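Local coordinates for thiosulfate sulfurtransferase (Pseudomonas aeruginosa, PDB 1YT8), which probably transfers sulfane sulfur from thiosulfate to cyanide, a rhodanese reaction, and is built from four rhodanese-like domains in one chain, at residues P115-F119 against W341-M345; F109-V114 against W510-L514. All blocks are in the same frame, centred on the assembly; numbering follows the deposited sequence.

Contact 1: P115-F119 against W341-M345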
ATOM      1  N   PRO A 115       9.038  -1.550  -6.859  1.00 10.71           N
ATOM      2  CA  PRO A 115       9.326  -0.473  -7.813  1.00 10.93           C
ATOM      3  C   PRO A 115       9.631   0.838  -7.084  1.00 11.62           C
ATOM      4  O   PRO A 115      10.590   1.544  -7.415  1.00 11.04           O
ATOM      5  CB  PRO A 115       8.044  -0.393  -8.637  1.00 12.11           C
ATOM      6  CG  PRO A 115       7.576  -1.823  -8.656  1.00 12.80           C
ATOM      7  CD  PRO A 115       7.787  -2.247  -7.210  1.00 10.01           C
ATOM      8  N   SER A 116       8.816   1.154  -6.082  1.00  9.67           N
ATOM      9  CA  SER A 116       8.999   2.377  -5.307  1.00 11.19           C
ATOM     10  C   SER A 116      10.332   2.419  -4.568  1.00 10.34           C
ATOM     11  O   SER A 116      11.015   3.449  -4.555  1.00 12.50           O
ATOM     12  CB  SER A 116       7.860   2.540  -4.297  1.00 10.59           C
ATOM     13  OG  SER A 116       6.610   2.674  -4.947  1.00 12.95           O
ATOM     14  N   LYS A 117      10.702   1.304  -3.945  1.00 11.92           N
ATOM     15  CA  LYS A 117      11.949   1.244  -3.192  1.00 11.73           C
ATOM     16  C   LYS A 117      13.180   1.206  -4.090  1.00 11.26           C
ATOM     17  O   LYS A 117      14.202   1.823  -3.779  1.00 10.26           O
ATOM     18  CB  LYS A 117      11.936   0.035  -2.258  1.00 13.28           C
ATOM     19  CG  LYS A 117      10.791   0.068  -1.264  1.00 12.63           C
ATOM     20  CD  LYS A 117      10.751  -1.190  -0.421  1.00 11.46           C
ATOM     21  CE  LYS A 117       9.631  -1.117   0.602  1.00 11.03           C
ATOM     22  NZ  LYS A 117       9.562  -2.371   1.407  1.00 13.69           N
ATOM     23  N   ALA A 118      13.084   0.474  -5.195  1.00 12.21           N
ATOM     24  CA  ALA A 118      14.192   0.385  -6.136  1.00 10.84           C
ATOM     25  C   ALA A 118      14.403   1.769  -6.743  1.00 11.38           C
ATOM     26  O   ALA A 118      15.539   2.200  -6.965  1.00 11.11           O
ATOM     27  CB  ALA A 118      13.873  -0.630  -7.224  1.00 10.41           C
ATOM     28  N   PHE A 119      13.304   2.469  -7.009  1.00 12.83           N
ATOM     29  CA  PHE A 119      13.400   3.815  -7.567  1.00 11.98           C
ATOM     30  C   PHE A 119      14.122   4.732  -6.581  1.00 11.91           C
ATOM     31  O   PHE A 119      14.927   5.572  -6.978  1.00 11.43           O
ATOM     32  CB  PHE A 119      12.015   4.399  -7.862  1.00 12.83           C
ATOM     33  CG  PHE A 119      12.060   5.838  -8.310  1.00 14.31           C
ATOM     34  CD1 PHE A 119      12.583   6.175  -9.555  1.00 13.26           C
ATOM     35  CD2 PHE A 119      11.627   6.856  -7.468  1.00 12.56           C
ATOM     36  CE1 PHE A 119      12.679   7.513  -9.959  1.00 14.44           C
ATOM     37  CE2 PHE A 119      11.718   8.197  -7.859  1.00 14.57           C
ATOM     38  CZ  PHE A 119      12.248   8.524  -9.113  1.00 14.63           C
ATOM     39  N   TRP A 341       7.418  12.675  -8.824  1.00 12.30           N
ATOM     40  CA  TRP A 341       8.031  11.391  -8.501  1.00 10.37           C
ATOM     41  C   TRP A 341       7.405  10.253  -9.312  1.00 10.53           C
ATOM     42  O   TRP A 341       8.111   9.377  -9.817  1.00 11.42           O
ATOM     43  CB  TRP A 341       7.912  11.116  -6.993  1.00 12.03           C
ATOM     44  CG  TRP A 341       8.822  11.994  -6.183  1.00 13.06           C
ATOM     45  CD1 TRP A 341       8.467  12.825  -5.156  1.00 11.89           C
ATOM     46  CD2 TRP A 341      10.234  12.154  -6.361  1.00 12.35           C
ATOM     47  NE1 TRP A 341       9.578  13.496  -4.686  1.00 12.87           N
ATOM     48  CE2 TRP A 341      10.674  13.100  -5.408  1.00 13.92           C
ATOM     49  CE3 TRP A 341      11.175  11.587  -7.238  1.00 13.62           C
ATOM     50  CZ2 TRP A 341      12.015  13.494  -5.306  1.00 13.60           C
ATOM     51  CZ3 TRP A 341      12.509  11.979  -7.137  1.00 14.95           C
ATOM     52  CH2 TRP A 341      12.915  12.924  -6.177  1.00 15.37           C
ATOM     53  N   LEU A 342       6.081  10.266  -9.442  1.00 12.72           N
ATOM     54  CA  LEU A 342       5.387   9.236 -10.215  1.00 12.92           C
ATOM     55  C   LEU A 342       5.818   9.298 -11.688  1.00 12.43           C
ATOM     56  O   LEU A 342       5.930   8.271 -12.361  1.00 10.96           O
ATOM     57  CB  LEU A 342       3.867   9.426 -10.079  1.00 11.88           C
ATOM     58  CG  LEU A 342       3.326   9.122  -8.674  1.00 12.74           C
ATOM     59  CD1 LEU A 342       1.939   9.724  -8.487  1.00 12.81           C
ATOM     60  CD2 LEU A 342       3.304   7.619  -8.460  1.00 13.75           C
ATOM     61  N   ALA A 343       6.064  10.509 -12.182  1.00 11.67           N
ATOM     62  CA  ALA A 343       6.502  10.695 -13.563  1.00 10.55           C
ATOM     63  C   ALA A 343       7.885  10.069 -13.747  1.00 11.82           C
ATOM     64  O   ALA A 343       8.157   9.412 -14.756  1.00 11.86           O
ATOM     65  CB  ALA A 343       6.551  12.187 -13.895  1.00 10.04           C
ATOM     66  N   GLN A 344       8.751  10.264 -12.758  1.00 12.36           N
ATOM     67  CA  GLN A 344      10.101   9.725 -12.806  1.00 12.40           C
ATOM     68  C   GLN A 344      10.089   8.207 -12.685  1.00 11.22           C
ATOM     69  O   GLN A 344      11.036   7.530 -13.090  1.00 12.43           O
ATOM     70  CB  GLN A 344      10.957  10.378 -11.714  1.00 11.96           C
ATOM     71  CG  GLN A 344      11.271  11.844 -12.047  1.00 14.14           C
ATOM     72  CD  GLN A 344      11.933  12.609 -10.917  1.00 12.81           C
ATOM     73  OE1 GLN A 344      13.125  12.459 -10.656  1.00 12.17           O
ATOM     74  NE2 GLN A 344      11.157  13.443 -10.245  1.00 12.28           N
HETATM   75  N   MSE A 345       9.003   7.672 -12.142  1.00 13.49           N
HETATM   76  CA  MSE A 345       8.862   6.230 -12.021  1.00 11.78           C
HETATM   77  C   MSE A 345       8.146   5.694 -13.260  1.00 12.35           C
HETATM   78  O   MSE A 345       7.628   4.576 -13.265  1.00 12.61           O
HETATM   79  CB  MSE A 345       8.104   5.860 -10.743  1.00 14.21           C
HETATM   80  CG  MSE A 345       8.963   5.974  -9.491  1.00 14.61           C
HETATM   81 SE   MSE A 345       8.132   5.175  -7.918  1.00 24.73          SE
HETATM   82  CE  MSE A 345       6.847   6.547  -7.559  1.00 13.09           C
TER
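This is a buried packing contact, carried mainly by side chains, between the start of helix 114-127, which the chain reaches after helix 97-103, and the C-terminal end of helix 334-344 in the third rhodanese-like repeat. No hydrogen bond crosses it, and the backbones come closest at Phe119 and Met345, whose CA atoms are 6.8 Å apart. Phe119 does most of the work on its side. With chi1 in the t well its ring reaches across to the other helix end, where Met345, a selenomethionine and the first residue to leave helical geometry, lies over one face. Met345 CG sits 3.5 Å from the centroid of the Phe119 ring, 20° off the normal, a CH-pi contact, while Met345 SE is more oblique at 4.6 Å from that centroid, a Met-aromatic contact. SE then runs on to the helix backbone, 3.9 Å from Ser116 CA. At the ring edge Phe119 CE2 is 3.5 Å from Trp341 CE3; the two aromatics meet rim to rim, planes at 68°. Gln344 CB closes in at 3.4 Å from Phe119 CZ. The polar ends turn elsewhere: Ser116 OG to Val311 O, Trp341 NE1 to Ser205 OG, Gln344 NE2 to Ser340 O. Phe526 packs edge-to-face with Phe119, Trp341 leans on helix 197-208 of the second repeat, and Met345 touches Val311 of helix 307-312.

Contact 2: F109-V114 against W510-L514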
ATOM      1  N   PHE A 109      12.138 -10.396  -7.577  1.00 13.90           N
ATOM      2  CA  PHE A 109      12.418  -9.547  -6.424  1.00 14.03           C
ATOM      3  C   PHE A 109      11.701 -10.020  -5.170  1.00 11.57           C
ATOM      4  O   PHE A 109      10.639 -10.637  -5.247  1.00 15.72           O
ATOM      5  CB  PHE A 109      11.950  -8.116  -6.712  1.00 14.58           C
ATOM      6  CG  PHE A 109      12.668  -7.447  -7.852  1.00 12.92           C
ATOM      7  CD1 PHE A 109      13.683  -6.531  -7.603  1.00 12.28           C
ATOM      8  CD2 PHE A 109      12.305  -7.707  -9.170  1.00 13.25           C
ATOM      9  CE1 PHE A 109      14.329  -5.874  -8.651  1.00 12.55           C
ATOM     10  CE2 PHE A 109      12.945  -7.058 -10.231  1.00 15.13           C
ATOM     11  CZ  PHE A 109      13.959  -6.138  -9.971  1.00 13.84           C
ATOM     12  N   ARG A 110      12.277  -9.729  -4.011  1.00 12.33           N
ATOM     13  CA  ARG A 110      11.619 -10.087  -2.763  1.00 14.17           C
ATOM     14  C   ARG A 110      11.116  -8.787  -2.147  1.00 13.98           C
ATOM     15  O   ARG A 110      11.329  -7.706  -2.710  1.00 11.48           O
ATOM     16  CB  ARG A 110      12.571 -10.799  -1.797  1.00 14.63           C
ATOM     17  CG  ARG A 110      13.819 -10.022  -1.448  1.00 18.06           C
ATOM     18  CD  ARG A 110      14.523 -10.627  -0.235  1.00 22.79           C
ATOM     19  NE  ARG A 110      13.762 -10.417   0.995  1.00 25.17           N
ATOM     20  CZ  ARG A 110      12.971 -11.323   1.563  1.00 28.18           C
ATOM     21  NH1 ARG A 110      12.825 -12.528   1.023  1.00 28.44           N
ATOM     22  NH2 ARG A 110      12.316 -11.019   2.676  1.00 29.17           N
ATOM     23  N   ASP A 111      10.447  -8.907  -1.003  1.00 13.63           N
ATOM     24  CA  ASP A 111       9.873  -7.783  -0.263  1.00 13.99           C
ATOM     25  C   ASP A 111       8.641  -7.200  -0.956  1.00 12.64           C
ATOM     26  O   ASP A 111       8.096  -7.813  -1.877  1.00 15.03           O
ATOM     27  CB  ASP A 111      10.924  -6.687  -0.031  1.00 13.12           C
ATOM     28  CG  ASP A 111      10.764  -6.011   1.321  1.00 14.34           C
ATOM     29  OD1 ASP A 111       9.884  -5.136   1.466  1.00 12.70           O
ATOM     30  OD2 ASP A 111      11.509  -6.372   2.254  1.00 14.70           O
ATOM     31  N   VAL A 112       8.199  -6.027  -0.503  1.00 12.16           N
ATOM     32  CA  VAL A 112       7.014  -5.378  -1.071  1.00 12.99           C
ATOM     33  C   VAL A 112       7.295  -3.954  -1.564  1.00 11.02           C
ATOM     34  O   VAL A 112       8.286  -3.340  -1.166  1.00 15.08           O
ATOM     35  CB  VAL A 112       5.864  -5.326  -0.034  1.00 13.52           C
ATOM     36  CG1 VAL A 112       5.489  -6.734   0.400  1.00 13.21           C
ATOM     37  CG2 VAL A 112       6.289  -4.494   1.181  1.00 11.24           C
ATOM     38  N   ASN A 113       6.412  -3.445  -2.425  1.00 11.87           N
ATOM     39  CA  ASN A 113       6.525  -2.096  -2.999  1.00 11.38           C
ATOM     40  C   ASN A 113       7.917  -1.910  -3.608  1.00 10.99           C
ATOM     41  O   ASN A 113       8.551  -0.860  -3.457  1.00 10.05           O
ATOM     42  CB  ASN A 113       6.283  -1.036  -1.916  1.00 13.03           C
ATOM     43  CG  ASN A 113       5.033  -1.314  -1.089  1.00 12.14           C
ATOM     44  OD1 ASN A 113       5.084  -1.304   0.141  1.00 12.01           O
ATOM     45  ND2 ASN A 113       3.905  -1.556  -1.757  1.00  8.34           N
ATOM     46  N   VAL A 114       8.368  -2.935  -4.324  1.00 11.05           N
ATOM     47  CA  VAL A 114       9.696  -2.937  -4.925  1.00 11.73           C
ATOM     48  C   VAL A 114       9.976  -1.825  -5.937  1.00 11.81           C
ATOM     49  O   VAL A 114      11.043  -1.209  -5.893  1.00 12.04           O
ATOM     50  CB  VAL A 114       9.995  -4.322  -5.540  1.00 10.99           C
ATOM     51  CG1 VAL A 114      11.409  -4.359  -6.110  1.00 10.66           C
ATOM     52  CG2 VAL A 114       9.846  -5.390  -4.456  1.00 10.76           C
ATOM     53  N   TRP A 510      19.512  -5.754   1.180  1.00 16.04           N
ATOM     54  CA  TRP A 510      18.642  -6.022   0.046  1.00 16.37           C
ATOM     55  C   TRP A 510      18.476  -4.754  -0.795  1.00 15.20           C
ATOM     56  O   TRP A 510      18.594  -4.795  -2.020  1.00 17.45           O
ATOM     57  CB  TRP A 510      17.273  -6.519   0.527  1.00 15.58           C
ATOM     58  CG  TRP A 510      16.228  -6.508  -0.548  1.00 15.95           C
ATOM     59  CD1 TRP A 510      16.154  -7.330  -1.637  1.00 13.88           C
ATOM     60  CD2 TRP A 510      15.134  -5.591  -0.660  1.00 15.87           C
ATOM     61  NE1 TRP A 510      15.081  -6.980  -2.422  1.00 15.30           N
ATOM     62  CE2 TRP A 510      14.437  -5.914  -1.845  1.00 14.43           C
ATOM     63  CE3 TRP A 510      14.676  -4.525   0.128  1.00 14.73           C
ATOM     64  CZ2 TRP A 510      13.307  -5.209  -2.267  1.00 13.86           C
ATOM     65  CZ3 TRP A 510      13.550  -3.821  -0.291  1.00 16.11           C
ATOM     66  CH2 TRP A 510      12.877  -4.169  -1.480  1.00 15.52           C
ATOM     67  N   GLU A 511      18.217  -3.623  -0.145  1.00 13.89           N
ATOM     68  CA  GLU A 511      18.047  -2.375  -0.885  1.00 15.87           C
ATOM     69  C   GLU A 511      19.334  -1.980  -1.607  1.00 15.33           C
ATOM     70  O   GLU A 511      19.290  -1.396  -2.690  1.00 17.02           O
ATOM     71  CB  GLU A 511      17.575  -1.251   0.051  1.00 16.08           C
ATOM     72  CG  GLU A 511      16.188  -1.519   0.644  1.00 17.22           C
ATOM     73  CD  GLU A 511      15.595  -0.331   1.387  1.00 20.73           C
ATOM     74  OE1 GLU A 511      16.297   0.274   2.223  1.00 21.85           O
ATOM     75  OE2 GLU A 511      14.411  -0.014   1.145  1.00 21.42           O
ATOM     76  N   PHE A 512      20.475  -2.327  -1.018  1.00 14.88           N
ATOM     77  CA  PHE A 512      21.782  -2.024  -1.603  1.00 17.16           C
ATOM     78  C   PHE A 512      21.958  -2.676  -2.978  1.00 16.74           C
ATOM     79  O   PHE A 512      22.739  -2.200  -3.806  1.00 16.41           O
ATOM     80  CB  PHE A 512      22.892  -2.518  -0.669  1.00 22.92           C
ATOM     81  CG  PHE A 512      24.289  -2.172  -1.133  1.00 26.65           C
ATOM     82  CD1 PHE A 512      24.801  -0.890  -0.955  1.00 29.19           C
ATOM     83  CD2 PHE A 512      25.091  -3.134  -1.747  1.00 29.44           C
ATOM     84  CE1 PHE A 512      26.097  -0.568  -1.381  1.00 31.21           C
ATOM     85  CE2 PHE A 512      26.386  -2.824  -2.177  1.00 30.11           C
ATOM     86  CZ  PHE A 512      26.889  -1.537  -1.992  1.00 30.50           C
ATOM     87  N   GLY A 513      21.237  -3.765  -3.223  1.00 15.39           N
ATOM     88  CA  GLY A 513      21.370  -4.445  -4.502  1.00 14.55           C
ATOM     89  C   GLY A 513      20.271  -4.185  -5.518  1.00 14.59           C
ATOM     90  O   GLY A 513      20.287  -4.771  -6.603  1.00 14.12           O
ATOM     91  N   LEU A 514      19.332  -3.302  -5.194  1.00 11.95           N
ATOM     92  CA  LEU A 514      18.213  -3.015  -6.092  1.00 12.35           C
ATOM     93  C   LEU A 514      18.534  -2.360  -7.433  1.00 12.64           C
ATOM     94  O   LEU A 514      17.957  -2.730  -8.451  1.00 13.52           O
ATOM     95  CB  LEU A 514      17.155  -2.179  -5.368  1.00 12.08           C
ATOM     96  CG  LEU A 514      16.324  -2.947  -4.340  1.00 13.30           C
ATOM     97  CD1 LEU A 514      15.371  -1.994  -3.646  1.00 11.95           C
ATOM     98  CD2 LEU A 514      15.555  -4.064  -5.037  1.00 14.27           C
TER
HETATM   99  O   HOH W   1      15.101  -8.751  -4.701  1.00 16.67           O
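Residues 109-113 form an irregular loop, with positive phi at Asp111 and Asn113, that turns into helix 114-127 at Val114 and passes beside the end of helix 501-512 without close backbone approach: the CA pairs Arg110-Trp510 and Val114-Leu514 are both 8.6 Å apart. Trp510 fills the gap. Its CA-to-CB bond points toward the loop, and the indole lies against it, with Asp111 CB over the six-membered ring, 3.7 Å from its centroid in a CH-pi contact; Arg110 O lies 3.2 Å from Trp510 CZ2 without a hydrogen-bond partner. A water accepts from both Arg110 N (3.1 Å) and Trp510 NE1 (2.9 Å), bridging the segments. The contact joins the loop between helices 97-103 and 114-127 to the junction of the C-terminal helices 501-512 and 514-521. Within the loop, Asp111 OD1 accepts from Val112 N at 2.7 Å and forms a salt bridge with Lys117, while OD2 hydrogen-bonds to Tyr490 OH. Leu514 CD2 packs 4.0 Å from Phe109 CD1, at the ring edge, and 4.3 Å from Val114 CG1.

How the contacts relate
From the N terminus, the chain completes the first repeat's sheet, leaves helix 97-103 and enters 109-114, the first half of contact 2; 115-119, the first half of contact 1, follows directly. After the second repeat, contact 1 closes its loop at 341-345 in the third. The fourth repeat comes next, and contact 2 closes a wider loop at 510-514, so the loop of contact 1 lies wholly within that of contact 2. The two touch: Lys117 NZ forms a salt bridge with Asp111 OD1 at 2.8 Å, and Ala118 CA packs 3.6 Å from Leu514 CD1. The start of helix 114-127 thereby meets both the third repeat and the C-terminal helices.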